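Local coordinates for periplasmic sugar-binding protein (Chloroflexus aurantiacus, PDB 4RXU) that binds D-glucose in a pocket and probably serves as the carbohydrate-binding component of an ABC-type sugar transporter, at residues Ser135-Ala140 with Leu171-Ala176; Ser293-Lys298 with Val340-Thr344; Asp346-Ala350 with Phe363-Pro367. All coordinates share one frame. Residue numbers count along the deposited sequence, not the author numbering.

Contact 1 (Ser135-Ala140 with Leu171-Ala176); sequences SIAVGA and LFFEGA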
# COMPACT_ATOMS: atom_id res chain seq x y z
N SER A 135 -7.67 1.59 -2.08
CA SER A 135 -6.58 2.34 -1.43
C SER A 135 -7.01 3.63 -0.73
O SER A 135 -6.42 4.00 0.30
CB SER A 135 -5.46 2.65 -2.41
OG SER A 135 -4.84 1.47 -2.87
N ILE A 136 -8.01 4.31 -1.28
CA ILE A 136 -8.54 5.49 -0.59
C ILE A 136 -9.07 5.07 0.80
O ILE A 136 -8.82 5.75 1.82
CB ILE A 136 -9.63 6.18 -1.44
CG1 ILE A 136 -9.01 6.88 -2.67
CG2 ILE A 136 -10.47 7.18 -0.62
CD1 ILE A 136 -8.22 8.15 -2.38
N ALA A 137 -9.80 3.97 0.83
CA ALA A 137 -10.33 3.46 2.08
C ALA A 137 -9.21 3.06 3.05
O ALA A 137 -9.36 3.24 4.24
CB ALA A 137 -11.28 2.29 1.84
N VAL A 138 -8.10 2.51 2.55
CA VAL A 138 -6.95 2.25 3.45
C VAL A 138 -6.54 3.53 4.20
O VAL A 138 -6.42 3.54 5.44
CB VAL A 138 -5.73 1.73 2.67
CG1 VAL A 138 -4.52 1.62 3.58
CG2 VAL A 138 -6.05 0.40 2.03
N GLY A 139 -6.32 4.62 3.46
CA GLY A 139 -5.87 5.86 4.11
C GLY A 139 -6.92 6.43 5.04
O GLY A 139 -6.61 6.90 6.10
N ALA A 140 -8.18 6.39 4.59
CA ALA A 140 -9.31 6.87 5.41
C ALA A 140 -9.37 6.08 6.71
O ALA A 140 -9.52 6.67 7.77
CB ALA A 140 -10.63 6.76 4.66
N LEU A 171 -2.78 7.80 -3.17
CA LEU A 171 -4.14 7.39 -2.78
C LEU A 171 -4.25 7.20 -1.27
O LEU A 171 -5.21 7.65 -0.64
CB LEU A 171 -4.59 6.11 -3.51
CG LEU A 171 -4.70 6.28 -5.04
CD1 LEU A 171 -4.94 4.95 -5.77
CD2 LEU A 171 -5.81 7.27 -5.35
N PHE A 172 -3.27 6.54 -0.67
CA PHE A 172 -3.31 6.36 0.77
C PHE A 172 -3.26 7.72 1.46
O PHE A 172 -3.92 7.95 2.46
CB PHE A 172 -2.13 5.55 1.28
CG PHE A 172 -2.00 4.17 0.70
CD1 PHE A 172 -3.09 3.33 0.48
CD2 PHE A 172 -0.74 3.69 0.43
CE1 PHE A 172 -2.91 2.05 -0.06
CE2 PHE A 172 -0.55 2.43 -0.08
CZ PHE A 172 -1.63 1.61 -0.33
N PHE A 173 -2.42 8.61 0.95
CA PHE A 173 -2.30 9.91 1.58
C PHE A 173 -3.61 10.69 1.43
O PHE A 173 -4.09 11.34 2.38
CB PHE A 173 -1.15 10.73 1.04
CG PHE A 173 -0.96 11.99 1.80
CD1 PHE A 173 -0.30 11.98 3.01
CD2 PHE A 173 -1.55 13.16 1.36
CE1 PHE A 173 -0.19 13.15 3.76
CE2 PHE A 173 -1.44 14.32 2.07
CZ PHE A 173 -0.79 14.31 3.28
N GLU A 174 -4.18 10.67 0.23
CA GLU A 174 -5.43 11.40 0.01
C GLU A 174 -6.52 10.89 0.96
O GLU A 174 -7.26 11.67 1.54
CB GLU A 174 -5.90 11.26 -1.44
CG GLU A 174 -7.25 11.94 -1.69
CD GLU A 174 -7.76 11.81 -3.12
OE1 GLU A 174 -6.98 11.43 -4.03
OE2 GLU A 174 -8.94 12.12 -3.34
N GLY A 175 -6.67 9.57 1.05
CA GLY A 175 -7.73 9.00 1.89
C GLY A 175 -7.59 9.46 3.33
O GLY A 175 -8.59 9.83 4.04
N ALA A 176 -6.34 9.48 3.78
CA ALA A 176 -6.06 9.94 5.15
C ALA A 176 -6.29 11.44 5.32
O ALA A 176 -6.88 11.89 6.30
CB ALA A 176 -4.63 9.59 5.55

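Contact 2 (Ser293-Lys298 with Val340-Thr344); sequences SMTVFK and VVTVT. With BGC (beta-D-glucopyranose), chain C.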
# COMPACT_ATOMS: atom_id res chain seq x y z
N SER A 293 -0.74 0.14 16.87
CA SER A 293 -2.15 0.25 17.25
C SER A 293 -3.09 -0.52 16.35
O SER A 293 -4.07 -1.12 16.78
CB SER A 293 -2.59 1.73 17.29
OG SER A 293 -1.68 2.50 18.03
N MET A 294 -2.81 -0.48 15.06
CA MET A 294 -3.67 -1.10 14.07
C MET A 294 -2.93 -1.36 12.80
O MET A 294 -1.90 -0.77 12.54
CB MET A 294 -4.89 -0.22 13.75
CG MET A 294 -4.55 1.09 13.04
SD MET A 294 -4.45 1.04 11.18
CE MET A 294 -6.15 1.54 10.81
N THR A 295 -3.51 -2.25 12.00
CA THR A 295 -3.10 -2.42 10.63
C THR A 295 -4.35 -2.56 9.76
O THR A 295 -5.36 -3.12 10.17
CB THR A 295 -2.14 -3.63 10.42
OG1 THR A 295 -1.55 -3.59 9.11
CG2 THR A 295 -2.87 -4.96 10.61
N VAL A 296 -4.27 -2.06 8.54
CA VAL A 296 -5.30 -2.29 7.54
C VAL A 296 -4.99 -3.61 6.82
O VAL A 296 -3.95 -3.75 6.17
CB VAL A 296 -5.49 -1.12 6.56
CG1 VAL A 296 -6.56 -1.49 5.55
CG2 VAL A 296 -5.89 0.15 7.32
N PHE A 297 -5.89 -4.57 6.98
CA PHE A 297 -5.73 -5.90 6.39
C PHE A 297 -6.26 -5.86 4.97
O PHE A 297 -7.40 -5.50 4.75
CB PHE A 297 -6.53 -6.92 7.21
CG PHE A 297 -6.66 -8.29 6.56
CD1 PHE A 297 -5.54 -8.96 6.08
CD2 PHE A 297 -7.90 -8.90 6.44
CE1 PHE A 297 -5.67 -10.20 5.50
CE2 PHE A 297 -8.02 -10.16 5.86
CZ PHE A 297 -6.90 -10.80 5.38
N LYS A 298 -5.41 -6.24 4.03
CA LYS A 298 -5.72 -6.33 2.61
C LYS A 298 -5.53 -7.79 2.20
O LYS A 298 -4.41 -8.29 2.20
CB LYS A 298 -4.83 -5.39 1.80
CG LYS A 298 -4.70 -3.99 2.41
CD LYS A 298 -4.22 -2.90 1.47
CE LYS A 298 -2.89 -3.25 0.85
NZ LYS A 298 -2.36 -2.04 0.15
N VAL A 340 -10.93 -3.52 2.19
CA VAL A 340 -9.88 -3.52 3.21
C VAL A 340 -10.52 -3.36 4.61
O VAL A 340 -11.59 -2.75 4.74
CB VAL A 340 -8.80 -2.45 2.95
CG1 VAL A 340 -8.22 -2.64 1.55
CG2 VAL A 340 -9.33 -1.02 3.15
N VAL A 341 -9.85 -3.90 5.63
CA VAL A 341 -10.44 -4.01 6.97
C VAL A 341 -9.46 -3.59 8.03
O VAL A 341 -8.31 -4.03 8.04
CB VAL A 341 -10.89 -5.48 7.24
CG1 VAL A 341 -11.40 -5.69 8.65
CG2 VAL A 341 -11.96 -5.86 6.24
N THR A 342 -9.92 -2.76 8.95
CA THR A 342 -9.07 -2.37 10.05
C THR A 342 -8.94 -3.49 11.09
O THR A 342 -9.92 -4.04 11.57
CB THR A 342 -9.60 -1.12 10.75
OG1 THR A 342 -9.40 -0.00 9.89
CG2 THR A 342 -8.87 -0.88 12.08
N VAL A 343 -7.69 -3.79 11.41
CA VAL A 343 -7.36 -4.81 12.40
C VAL A 343 -6.64 -4.20 13.60
O VAL A 343 -5.61 -3.53 13.46
CB VAL A 343 -6.57 -5.96 11.78
CG1 VAL A 343 -6.13 -6.94 12.87
CG2 VAL A 343 -7.45 -6.63 10.74
N THR A 344 -7.21 -4.48 14.77
CA THR A 344 -6.64 -4.09 16.03
C THR A 344 -6.62 -5.34 16.90
O THR A 344 -7.01 -6.41 16.46
CB THR A 344 -7.53 -3.06 16.72
OG1 THR A 344 -8.81 -3.65 17.05
CG2 THR A 344 -7.74 -1.87 15.81
C2 BGC C . 1.10 -1.60 -1.51
C3 BGC C . 1.25 -1.74 -0.01
C4 BGC C . 2.72 -1.88 0.34
C5 BGC C . 3.54 -0.74 -0.28
C6 BGC C . 5.03 -0.91 -0.11
C1 BGC C . 1.89 -0.34 -1.85
O1 BGC C . 1.68 0.09 -3.16
O2 BGC C . -0.28 -1.47 -1.84
O3 BGC C . 0.52 -2.90 0.39
O4 BGC C . 2.87 -1.75 1.77
O5 BGC C . 3.27 -0.64 -1.67
O6 BGC C . 5.48 -2.21 -0.50

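Contact 3 (Asp346-Ala350 with Phe363-Pro367); sequences DNVRA and FTNLP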
# COMPACT_ATOMS: atom_id res chain seq x y z
N ASP A 346 -8.68 -6.11 19.09
CA ASP A 346 -10.06 -6.56 19.32
C ASP A 346 -10.54 -7.59 18.27
O ASP A 346 -11.37 -8.44 18.58
CB ASP A 346 -11.01 -5.36 19.39
CG ASP A 346 -10.60 -4.36 20.50
OD1 ASP A 346 -10.11 -4.81 21.57
OD2 ASP A 346 -10.75 -3.14 20.29
N ASN A 347 -9.99 -7.54 17.04
CA ASN A 347 -10.44 -8.40 15.94
C ASN A 347 -9.32 -9.12 15.20
O ASN A 347 -9.55 -9.68 14.14
CB ASN A 347 -11.34 -7.66 14.93
CG ASN A 347 -10.59 -6.64 14.13
OD1 ASN A 347 -9.59 -6.13 14.60
ND2 ASN A 347 -11.06 -6.35 12.91
N VAL A 348 -8.12 -9.12 15.75
CA VAL A 348 -7.03 -9.81 15.06
C VAL A 348 -7.33 -11.30 14.81
O VAL A 348 -7.06 -11.85 13.72
CB VAL A 348 -5.66 -9.58 15.72
CG1 VAL A 348 -5.68 -9.96 17.19
CG2 VAL A 348 -4.60 -10.35 14.97
N ARG A 349 -7.90 -11.95 15.81
CA ARG A 349 -8.24 -13.34 15.67
C ARG A 349 -9.32 -13.52 14.61
O ARG A 349 -9.14 -14.33 13.70
CB ARG A 349 -8.66 -13.95 17.01
CG ARG A 349 -8.90 -15.45 16.89
CD ARG A 349 -9.25 -16.03 18.23
NE ARG A 349 -8.11 -16.04 19.13
CZ ARG A 349 -7.17 -16.98 19.15
NH1 ARG A 349 -7.22 -18.00 18.30
NH2 ARG A 349 -6.16 -16.89 20.02
N ALA A 350 -10.42 -12.78 14.68
CA ALA A 350 -11.47 -12.92 13.66
C ALA A 350 -10.96 -12.60 12.28
O ALA A 350 -11.22 -13.35 11.35
CB ALA A 350 -12.67 -12.06 13.98
N PHE A 363 1.99 -16.72 15.90
CA PHE A 363 2.06 -15.64 16.87
C PHE A 363 2.12 -16.11 18.29
O PHE A 363 1.68 -17.22 18.61
CB PHE A 363 0.84 -14.73 16.70
CG PHE A 363 0.67 -14.25 15.28
CD1 PHE A 363 1.61 -13.40 14.74
CD2 PHE A 363 -0.31 -14.74 14.46
CE1 PHE A 363 1.52 -12.99 13.41
CE2 PHE A 363 -0.41 -14.35 13.14
CZ PHE A 363 0.51 -13.47 12.61
N THR A 364 2.64 -15.24 19.13
CA THR A 364 2.63 -15.47 20.56
C THR A 364 1.52 -14.63 21.19
O THR A 364 1.33 -13.42 20.90
CB THR A 364 3.99 -15.22 21.22
OG1 THR A 364 4.35 -13.86 21.08
CG2 THR A 364 5.06 -16.07 20.54
N ASN A 365 0.75 -15.28 22.05
CA ASN A 365 -0.23 -14.60 22.86
C ASN A 365 -1.35 -13.86 22.12
O ASN A 365 -1.84 -12.82 22.52
CB ASN A 365 0.41 -13.66 23.87
CG ASN A 365 -0.56 -13.30 24.95
OD1 ASN A 365 -1.34 -14.14 25.40
ND2 ASN A 365 -0.55 -12.05 25.34
N LEU A 366 -1.79 -14.50 21.06
CA LEU A 366 -2.89 -13.99 20.28
C LEU A 366 -4.16 -14.01 21.14
O LEU A 366 -4.53 -15.06 21.67
CB LEU A 366 -3.04 -14.91 19.09
CG LEU A 366 -4.14 -14.62 18.10
CD1 LEU A 366 -3.91 -13.28 17.45
CD2 LEU A 366 -4.07 -15.75 17.10
N PRO A 367 -4.82 -12.86 21.31
CA PRO A 367 -6.01 -12.81 22.16
C PRO A 367 -7.17 -13.60 21.56
O PRO A 367 -7.95 -14.12 22.34
CB PRO A 367 -6.34 -11.32 22.24
CG PRO A 367 -5.77 -10.74 20.98
CD PRO A 367 -4.53 -11.56 20.68
OXT PRO A 367 -7.30 -13.75 20.34

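Contact 1 (Ser135-Ala140 with Leu171-Ala176)
Close helix crossing at paired glycines is the principle illustrated here, within the second lobe of a sugar-binding protein of the periplasmic binding protein family. The axes of helices 135-140 and 171-176 approach to 6.3 Å at a crossing angle of -50°. Such proximity is possible because Gly-139 and Gly-175 meet backbone to backbone: a beta-carbon on Gly-139 would clash with Phe-172 O, and one on Gly-175 with Ile-136 O. No conventional hydrogen bond joins the helices, and CA-H...O contacts take that place, among them Gly-175 CA to Ile-136 O at 3.4 Å and Gly-139 CA to Phe-172 O at 3.3 Å. Side chains fill the space on the flanks of the glycine contact: Ile-136, m at both chi angles, brings its CD1 to 3.9 Å from CD2 of Leu-171 (m, t). The backbone positions alone set Leu-171 CB 3.7 Å from Ser-135 CB. Phe-172, with chi1 at m, directs its ring toward the glucose pocket, of which it is part, while Trp-222 and Gln-277 touch the ring as well. Val-138 CB lies 3.8 Å from Phe-172 CD1, and Ser-135 O meets the edge of that ring, 3.4 Å from Phe-172 CD1.

Contact 2 (Ser293-Lys298 with Val340-Thr344)
Lys-298 NZ donates hydrogen bonds to two neighbouring hydroxyl oxygens of the bound glucose, O2 of BGC at 2.9 Å and O3 of BGC at 3.0 Å, and is further engaged by Gln-277. The strand that carries this lysine is held by an antiparallel ladder of four backbone bonds. Thr-295 N to Val-343 O (2.9 Å) and Val-343 N to Thr-295 O (2.7 Å) make one hydrogen-bonded pair; Phe-297 N to Val-341 O (2.7 Å) and Val-341 N to Phe-297 O (3.1 Å) make the next. Between them, Val-296 and Thr-342 form a non-hydrogen-bonded pair, their CA atoms 4.5 Å apart. Packing then divides between the two faces of the sheet. On one, Val-296 CG1 lies 3.6 Å from Val-340 CB, beneath Val-138 of helix 135-148, and Thr-342 OG1 bonds to Gln-141. On the other, Phe-297 CB approaches Val-343 CG2 at 3.7 Å, and the Phe-297 ring meets Tyr-357 edge-to-face. With Asp-278, Asp-166, Glu-42, Asp-118, Arg-44 and Asn-252 also bonded to the sugar, the arrangement is that of a periplasmic sugar-binding protein, whose ligand is gripped by polar side chains in the cleft between two lobes.

Contact 3 (Asp346-Ala350 with Phe363-Pro367)
The start of a short C-terminal helix can be held from two sides, by the strand before it and by the chain's own tail, and residues 346-350 show how. Asp-346 leads in from the preceding strand, its backbone N bonded to Thr-344 OG1. Asn-347 occupies the N-cap position without making a capping bond; its side chain instead reaches back, OD1 to Thr-344 N and ND2 to Thr-342 O, so that the start of the helix is tied to the strand before it. Val-348 is the apolar anchor. Its CB points toward residues 363-367, and its CG1 packs 3.8 Å from Leu-366 CD1 and 3.9 Å from Pro-367 CG. Arg-349 supplies the polar half of the contact. Extended through chi1 and chi2 (both t) and then turned at chi3 (m), it forms a salt bridge from NE to the C-terminal carboxylate, Pro-367 OXT, at 2.7 Å, while its NH2 donates to Leu-366 O at 3.0 Å. One guanidinium face lies against Leu-366, with NH2 3.6 Å from Leu-366 CG, and the carboxylate oxygen sits at the guanidinium edge. The chain terminus is thereby folded back onto the helix that precedes it. Around this junction, Val-348 and Phe-363 both pack on Val-284 of helix 281-288, Phe-363 and Leu-366 touch Ile-353 farther along helix 348-354, and Val-343 of strand 332-343 packs its side chain against Val-348.

How the contacts relate
Followed from the N terminus, the three contacts occur in series, so none nests within or crosses another. Contact 1 closes a loop of 30 residues that contains strand 155-159, joining two helices of one lobe. Contact 2 then spans 41 residues, including helix 300-315, and pairs two strands; contact 3 closes the shortest loop, 12 residues, at the chain's end. Contacts 1 and 2 touch through Val-138 against Val-340 and Phe-172 against Lys-298, bringing helix and sheet together beside the sugar. Contact 3 lies on the strand pair's other side, linked through Asn-347 and Val-348, with its nearest atoms about 13 Å from contact 1.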